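Capsule biosynthesis protein capD (Bacillus anthracis, PDB 3G9K) cleaves the poly-gamma-D-glutamate capsule of the anthrax bacterium and joins it through an amide bond to meso-diaminopimelic acid of the peptidoglycan. Local coordinates at residues V5-D8 / T12-S15; E70-G75 / D91-G96; P83-P88 / G147-L152. All coordinates share one frame; numbering follows the deposited sequence.

Contact 1: residues V5-D8 / T12-S15; sequences VIID and TVVS
V5-I7 and V13-S15 run antiparallel, their axes 4.7 Å apart at closest approach and 173° between their directions, as the two arms of the beta hairpin that follows the N-terminal nucleophile, T1, in this Ntn-hydrolase chain. I6 and V14 form a hydrogen-bonded pair, with I6 N 3.0 Å from V14 O and V14 N 2.9 Å from I6 O; V5-S15 and I7-V13 are the non-hydrogen-bonded pairs around it. V5, I7, V13 and S15 share one face of the sheet. There V13 lies alongside both neighbours, its CG2 beside V5 CG1 and its CB 4.0 Å from I7 CG1. V5 and I7 also rest on L152. I6 and V14 occupy the other face, where L38 and M71 of the companion CapD chain pack on them; a strand of that chain continues the sheet. At the mouth of the turn D8 N donates to T12 O at 3.2 Å, and the D8 carboxylate folds back toward T12. With chi1 at 69° it is tucked over its own backbone, which brings OD1 within 3.1 Å of T12 N. That N-H arrives 40° out of the carboxylate plane. D8 OD2 accepts from A44 N of the companion chain and from a water, and the same water accepts from T12 OG1 at 3.2 Å.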
loop_
_atom_site.group_PDB
_atom_site.type_symbol
_atom_site.label_atom_id
_atom_site.label_comp_id
_atom_site.label_asym_id
_atom_site.label_seq_id
_atom_site.Cartn_x
_atom_site.Cartn_y
_atom_site.Cartn_z
ATOM N N VAL B 5 -4.412 5.985 4.532
ATOM C CA VAL B 5 -5.557 6.780 4.094
ATOM C C VAL B 5 -5.645 8.014 4.973
ATOM O O VAL B 5 -5.461 7.920 6.200
ATOM C CB VAL B 5 -6.866 5.977 4.194
ATOM C CG1 VAL B 5 -8.039 6.760 3.515
ATOM C CG2 VAL B 5 -6.655 4.567 3.575
ATOM N N ILE B 6 -5.873 9.146 4.328
ATOM C CA ILE B 6 -6.036 10.438 5.012
ATOM C C ILE B 6 -7.281 11.121 4.491
ATOM O O ILE B 6 -7.531 11.069 3.318
ATOM C CB ILE B 6 -4.869 11.330 4.750
ATOM C CG1 ILE B 6 -3.591 10.608 5.164
ATOM C CG2 ILE B 6 -5.015 12.680 5.550
ATOM C CD1 ILE B 6 -2.345 11.379 4.816
ATOM N N ILE B 7 -8.057 11.732 5.384
ATOM C CA ILE B 7 -9.145 12.635 4.951
ATOM C C ILE B 7 -9.018 13.938 5.687
ATOM O O ILE B 7 -8.755 13.930 6.894
ATOM C CB ILE B 7 -10.536 12.044 5.213
ATOM C CG1 ILE B 7 -10.647 10.647 4.569
ATOM C CG2 ILE B 7 -11.599 13.021 4.721
ATOM C CD1 ILE B 7 -12.012 9.995 4.743
ATOM N N ASP B 8 -9.105 15.048 4.951
ATOM C CA ASP B 8 -8.920 16.375 5.555
ATOM C C ASP B 8 -10.253 17.151 5.718
ATOM O O ASP B 8 -11.326 16.589 5.500
ATOM C CB ASP B 8 -7.852 17.188 4.799
ATOM C CG ASP B 8 -8.283 17.612 3.427
ATOM O OD1 ASP B 8 -9.504 17.590 3.095
ATOM O OD2 ASP B 8 -7.374 17.913 2.623
ATOM N N THR B 12 -11.187 15.917 1.163
ATOM C CA THR B 12 -10.317 15.309 0.160
ATOM C C THR B 12 -9.792 14.029 0.808
ATOM O O THR B 12 -9.467 14.023 1.983
ATOM C CB THR B 12 -9.146 16.206 -0.236
ATOM O OG1 THR B 12 -9.661 17.430 -0.783
ATOM C CG2 THR B 12 -8.247 15.522 -1.241
ATOM N N VAL B 13 -9.738 12.963 0.024
ATOM C CA VAL B 13 -9.282 11.658 0.510
ATOM C C VAL B 13 -8.049 11.263 -0.285
ATOM O O VAL B 13 -7.999 11.299 -1.512
ATOM C CB VAL B 13 -10.410 10.571 0.554
ATOM C CG1 VAL B 13 -11.387 10.736 -0.549
ATOM C CG2 VAL B 13 -9.885 9.119 0.617
ATOM N N VAL B 14 -7.012 10.921 0.445
ATOM C CA VAL B 14 -5.861 10.342 -0.179
ATOM C C VAL B 14 -5.808 8.865 0.225
ATOM O O VAL B 14 -5.900 8.539 1.425
ATOM C CB VAL B 14 -4.550 11.013 0.339
ATOM C CG1 VAL B 14 -3.323 10.210 -0.112
ATOM C CG2 VAL B 14 -4.455 12.512 -0.092
ATOM N N SER B 15 -5.534 8.008 -0.740
ATOM C CA SER B 15 -5.317 6.580 -0.470
ATOM C C SER B 15 -4.034 6.229 -1.187
ATOM O O SER B 15 -3.976 6.310 -2.436
ATOM C CB SER B 15 -6.491 5.789 -1.009
ATOM O OG SER B 15 -6.452 4.442 -0.637
HETATM O O HOH W 1 -7.761 19.593 0.579
#

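Contact 2: residues E70-G75 / D91-G96; sequences ETIGIG and DKYTHG
Y93, reaching from the last turn of helix 82-94, meets E70 and I72 on strand 70-75, and these three side chains make up the contact. With CG anti to the backbone N (chi1 179°), the tyrosine ring is held out from the helix toward the sheet, although the nearest CA atoms, those of I72 and Y93, stay 11.1 Å apart. E70 comes from the opposite direction on an extended chain. Y93 OH donates to E70 OE2 at 2.9 Å, approaching from above the carboxylate, 36° out of its plane. E70 OE1 lies at the ring edge, 3.7 Å from Y93 CE2, with carboxylate and ring planes 30° apart. I72 slides past the ring in the other direction and brings its CD1 to 3.7 Å from Y93 CE2. Around this contact Y93 also packs on I153 of the neighbouring strand and on L100 and I103 of helix 100-105. Just beyond it the helix ends in a Schellman motif, with G96 at positive phi. E70 OE1 is hydrogen-bonded to Y231 OH of the companion CapD chain. One carboxylate is thus gripped by two tyrosine hydroxyls, an arrangement that would be expected to favour its ionised form and that links helix, sheet and subunit interface.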
loop_
_atom_site.group_PDB
_atom_site.type_symbol
_atom_site.label_atom_id
_atom_site.label_comp_id
_atom_site.label_asym_id
_atom_site.label_seq_id
_atom_site.Cartn_x
_atom_site.Cartn_y
_atom_site.Cartn_z
ATOM N N GLU B 70 -21.696 8.945 2.159
ATOM C CA GLU B 70 -20.543 8.162 2.637
ATOM C C GLU B 70 -19.314 8.204 1.727
ATOM O O GLU B 70 -19.428 8.068 0.509
ATOM C CB GLU B 70 -20.934 6.699 2.877
ATOM C CG GLU B 70 -19.853 5.931 3.645
ATOM C CD GLU B 70 -20.222 4.490 3.963
ATOM O OE1 GLU B 70 -20.159 3.639 3.067
ATOM O OE2 GLU B 70 -20.563 4.209 5.115
ATOM N N THR B 71 -18.141 8.352 2.341
ATOM C CA THR B 71 -16.867 8.276 1.602
ATOM C C THR B 71 -15.974 7.277 2.277
ATOM O O THR B 71 -15.874 7.285 3.472
ATOM C CB THR B 71 -16.220 9.662 1.504
ATOM O OG1 THR B 71 -17.073 10.482 0.673
ATOM C CG2 THR B 71 -14.787 9.601 0.908
ATOM N N ILE B 72 -15.389 6.373 1.497
ATOM C CA ILE B 72 -14.474 5.363 2.003
ATOM C C ILE B 72 -13.144 5.431 1.258
ATOM O O ILE B 72 -13.118 5.454 0.046
ATOM C CB ILE B 72 -14.998 3.918 1.849
ATOM C CG1 ILE B 72 -16.337 3.723 2.536
ATOM C CG2 ILE B 72 -14.004 2.906 2.422
ATOM C CD1 ILE B 72 -16.982 2.386 2.111
ATOM N N GLY B 73 -12.043 5.469 2.015
ATOM C CA GLY B 73 -10.677 5.301 1.449
ATOM C C GLY B 73 -10.116 4.004 2.016
ATOM O O GLY B 73 -10.238 3.751 3.204
ATOM N N ILE B 74 -9.523 3.168 1.177
ATOM C CA ILE B 74 -9.160 1.821 1.600
ATOM C C ILE B 74 -8.018 1.314 0.726
ATOM O O ILE B 74 -7.880 1.687 -0.459
ATOM C CB ILE B 74 -10.403 0.835 1.607
ATOM C CG1 ILE B 74 -10.137 -0.497 2.272
ATOM C CG2 ILE B 74 -10.947 0.584 0.113
ATOM C CD1 ILE B 74 -11.379 -1.271 2.658
ATOM N N GLY B 75 -7.224 0.421 1.311
ATOM C CA GLY B 75 -6.184 -0.280 0.578
ATOM C C GLY B 75 -5.487 -1.261 1.471
ATOM O O GLY B 75 -5.775 -1.327 2.673
ATOM N N ASP B 91 -17.262 -6.688 0.065
ATOM C CA ASP B 91 -18.505 -7.466 -0.165
ATOM C C ASP B 91 -19.331 -7.555 1.116
ATOM O O ASP B 91 -20.520 -7.250 1.129
ATOM C CB ASP B 91 -18.185 -8.895 -0.631
ATOM C CG ASP B 91 -19.432 -9.744 -0.842
ATOM O OD1 ASP B 91 -20.260 -9.340 -1.683
ATOM O OD2 ASP B 91 -19.585 -10.796 -0.166
ATOM N N LYS B 92 -18.697 -7.963 2.203
ATOM C CA LYS B 92 -19.396 -8.038 3.483
ATOM C C LYS B 92 -19.836 -6.652 4.003
ATOM O O LYS B 92 -20.915 -6.512 4.608
ATOM C CB LYS B 92 -18.527 -8.763 4.514
ATOM C CG LYS B 92 -18.320 -10.253 4.226
ATOM C CD LYS B 92 -17.402 -10.906 5.243
ATOM C CE LYS B 92 -16.504 -11.990 4.628
ATOM N NZ LYS B 92 -15.326 -12.288 5.506
ATOM N N TYR B 93 -19.002 -5.637 3.799
ATOM C CA TYR B 93 -19.288 -4.319 4.328
ATOM C C TYR B 93 -20.519 -3.726 3.653
ATOM O O TYR B 93 -21.413 -3.197 4.330
ATOM C CB TYR B 93 -18.090 -3.347 4.200
ATOM C CG TYR B 93 -18.430 -1.968 4.741
ATOM C CD1 TYR B 93 -18.532 -1.748 6.113
ATOM C CD2 TYR B 93 -18.733 -0.915 3.880
ATOM C CE1 TYR B 93 -18.888 -0.529 6.605
ATOM C CE2 TYR B 93 -19.092 0.315 4.367
ATOM C CZ TYR B 93 -19.157 0.506 5.741
ATOM O OH TYR B 93 -19.535 1.736 6.226
ATOM N N THR B 94 -20.571 -3.834 2.330
ATOM C CA THR B 94 -21.607 -3.165 1.557
ATOM C C THR B 94 -22.930 -3.900 1.642
ATOM O O THR B 94 -23.969 -3.304 1.393
ATOM C CB THR B 94 -21.239 -3.035 0.065
ATOM O OG1 THR B 94 -20.820 -4.315 -0.444
ATOM C CG2 THR B 94 -20.139 -1.964 -0.124
ATOM N N HIS B 95 -22.872 -5.185 1.962
ATOM C CA HIS B 95 -24.063 -6.003 2.199
ATOM C C HIS B 95 -24.517 -6.029 3.666
ATOM O O HIS B 95 -25.449 -6.765 4.008
ATOM C CB HIS B 95 -23.816 -7.411 1.676
ATOM C CG HIS B 95 -23.683 -7.470 0.192
ATOM N ND1 HIS B 95 -24.773 -7.613 -0.636
ATOM C CD2 HIS B 95 -22.606 -7.359 -0.621
ATOM C CE1 HIS B 95 -24.372 -7.600 -1.893
ATOM N NE2 HIS B 95 -23.063 -7.452 -1.911
ATOM N N GLY B 96 -23.869 -5.237 4.535
ATOM C CA GLY B 96 -24.400 -4.939 5.900
ATOM C C GLY B 96 -23.973 -5.858 7.027
ATOM O O GLY B 96 -24.593 -5.885 8.086
#

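Contact 3: residues P83-P88 / G147-L152; sequences PQILTP and GGVQAL
Helical residues P83-P88 pass beside the loop G147-V149 that leads into strand 150-155, with I85 CA 7.0 Å from G147 CA and L86 CA 7.7 Å from V149 CA. No hydrogen bond crosses; the contact is made by I85 and L86 on the helix and by G147 and V149 on the loop. I85 and V149 slide past one another from opposite directions until their CG2 methyls are 3.7 Å apart. With chi1 at 176° V149 turns both methyls to the helix: CG2 touches I85 and L86, whereas CG1 lies 4.0 Å from L86 CD2. The L86 side chain lies at an angle across that of V149, its CD2 3.9 Å from V149 CG2. The far end of I85 reaches the backbone instead, CD1 lying 3.9 Å from G147 N, where a positive phi (103°) and a psi of -153° suit glycine. V149 also packs on I74 of strand 70-75 and I104 of helix 100-105, so helix 82-94, the loop and the sheet meet in buried apolar contact. The backbone of the same loop is held by polar groups: G148 N to S76 OG, V149 N to D166 OD2, and R169 NE to G147 O. R169 binds poly-gamma-D-glutamate, as does R81 close to I85, and a bound glutamic acid lies nearby. This is the layering of helix on beta sheet found in the Ntn-hydrolase fold, here next to the residues that bind poly-gamma-D-glutamate in a gamma-glutamyltransferase family enzyme.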
loop_
_atom_site.group_PDB
_atom_site.type_symbol
_atom_site.label_atom_id
_atom_site.label_comp_id
_atom_site.label_asym_id
_atom_site.label_seq_id
_atom_site.Cartn_x
_atom_site.Cartn_y
_atom_site.Cartn_z
ATOM N N PRO B 83 -6.187 -7.948 -4.177
ATOM C CA PRO B 83 -7.623 -7.908 -4.473
ATOM C C PRO B 83 -8.414 -9.071 -3.910
ATOM O O PRO B 83 -9.596 -8.929 -3.671
ATOM C CB PRO B 83 -7.678 -7.882 -5.982
ATOM C CG PRO B 83 -6.436 -8.484 -6.418
ATOM C CD PRO B 83 -5.387 -8.155 -5.389
ATOM N N GLN B 84 -7.749 -10.196 -3.663
ATOM C CA GLN B 84 -8.374 -11.313 -2.914
ATOM C C GLN B 84 -8.626 -10.986 -1.460
ATOM O O GLN B 84 -9.523 -11.515 -0.861
ATOM C CB GLN B 84 -7.519 -12.567 -3.000
ATOM C CG GLN B 84 -7.488 -13.159 -4.423
ATOM C CD GLN B 84 -6.943 -14.554 -4.408
ATOM O OE1 GLN B 84 -5.831 -14.811 -4.874
ATOM N NE2 GLN B 84 -7.684 -15.448 -3.805
ATOM N N ILE B 85 -7.777 -10.140 -0.888
ATOM C CA ILE B 85 -7.967 -9.664 0.453
ATOM C C ILE B 85 -9.104 -8.660 0.526
ATOM O O ILE B 85 -9.999 -8.794 1.383
ATOM C CB ILE B 85 -6.633 -9.063 0.985
ATOM C CG1 ILE B 85 -5.600 -10.196 1.173
ATOM C CG2 ILE B 85 -6.845 -8.277 2.283
ATOM C CD1 ILE B 85 -4.159 -9.767 1.123
ATOM N N LEU B 86 -9.103 -7.676 -0.391
ATOM C CA LEU B 86 -10.063 -6.586 -0.333
ATOM C C LEU B 86 -11.490 -6.952 -0.734
ATOM O O LEU B 86 -12.443 -6.356 -0.223
ATOM C CB LEU B 86 -9.566 -5.378 -1.145
ATOM C CG LEU B 86 -8.355 -4.637 -0.525
ATOM C CD1 LEU B 86 -7.744 -3.617 -1.484
ATOM C CD2 LEU B 86 -8.713 -3.972 0.843
ATOM N N THR B 87 -11.656 -7.902 -1.665
ATOM C CA THR B 87 -12.999 -8.156 -2.216
ATOM C C THR B 87 -14.006 -8.692 -1.191
ATOM O O THR B 87 -15.064 -8.104 -1.065
ATOM C CB THR B 87 -12.946 -9.023 -3.491
ATOM O OG1 THR B 87 -12.260 -8.303 -4.489
ATOM C CG2 THR B 87 -14.345 -9.406 -3.998
ATOM N N PRO B 88 -13.669 -9.771 -0.443
ATOM C CA PRO B 88 -14.594 -10.229 0.591
ATOM C C PRO B 88 -14.832 -9.165 1.691
ATOM O O PRO B 88 -15.937 -9.037 2.207
ATOM C CB PRO B 88 -13.932 -11.495 1.140
ATOM C CG PRO B 88 -12.861 -11.866 0.206
ATOM C CD PRO B 88 -12.461 -10.611 -0.508
ATOM N N GLY B 147 -2.192 -9.669 4.522
ATOM C CA GLY B 147 -2.283 -8.226 4.213
ATOM C C GLY B 147 -2.281 -7.312 5.413
ATOM O O GLY B 147 -1.773 -7.659 6.450
ATOM N N GLY B 148 -2.892 -6.143 5.253
ATOM C CA GLY B 148 -2.840 -5.064 6.255
ATOM C C GLY B 148 -3.750 -3.937 5.837
ATOM O O GLY B 148 -3.261 -2.841 5.436
ATOM N N VAL B 149 -5.046 -4.197 5.912
ATOM C CA VAL B 149 -6.071 -3.291 5.358
ATOM C C VAL B 149 -6.177 -2.063 6.274
ATOM O O VAL B 149 -6.327 -2.192 7.493
ATOM C CB VAL B 149 -7.447 -3.978 5.216
ATOM C CG1 VAL B 149 -8.532 -2.971 4.718
ATOM C CG2 VAL B 149 -7.368 -5.245 4.291
ATOM N N GLN B 150 -6.086 -0.881 5.676
ATOM C CA GLN B 150 -6.234 0.391 6.365
ATOM C C GLN B 150 -7.307 1.180 5.642
ATOM O O GLN B 150 -7.302 1.221 4.425
ATOM C CB GLN B 150 -4.936 1.186 6.300
ATOM C CG GLN B 150 -3.823 0.468 6.880
ATOM C CD GLN B 150 -3.835 0.434 8.402
ATOM O OE1 GLN B 150 -4.347 1.344 9.115
ATOM N NE2 GLN B 150 -3.254 -0.600 8.910
ATOM N N ALA B 151 -8.180 1.829 6.399
ATOM C CA ALA B 151 -9.323 2.531 5.815
ATOM C C ALA B 151 -9.755 3.731 6.696
ATOM O O ALA B 151 -9.489 3.763 7.919
ATOM C CB ALA B 151 -10.480 1.567 5.687
ATOM N N LEU B 152 -10.352 4.726 6.056
ATOM C CA LEU B 152 -11.168 5.746 6.753
ATOM C C LEU B 152 -12.520 5.790 6.081
ATOM O O LEU B 152 -12.637 5.522 4.895
ATOM C CB LEU B 152 -10.496 7.135 6.746
ATOM C CG LEU B 152 -9.185 7.299 7.497
ATOM C CD1 LEU B 152 -8.610 8.703 7.129
ATOM C CD2 LEU B 152 -9.299 7.149 9.028
#

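In the fold
From the N terminus, contact 1 comes first, closing the short turn of the opening hairpin before either of the others begins. Contact 2 then closes a loop from strand 70-75 to the end of helix 82-94. Contact 3 starts inside that loop, earlier on the same helix, and closes only at 147-152, so contacts 2 and 3 cross. Strands 70-75 and 150-155 are antiparallel neighbours, with G73 N 2.9 Å from L152 O, so the two contacts join the last and an earlier turn of helix 82-94 to strand 70-75 and to the loop entering its neighbour. The hairpin of contact 1 packs on these strands: V5 CG1 lies 3.7 Å from G73 CA.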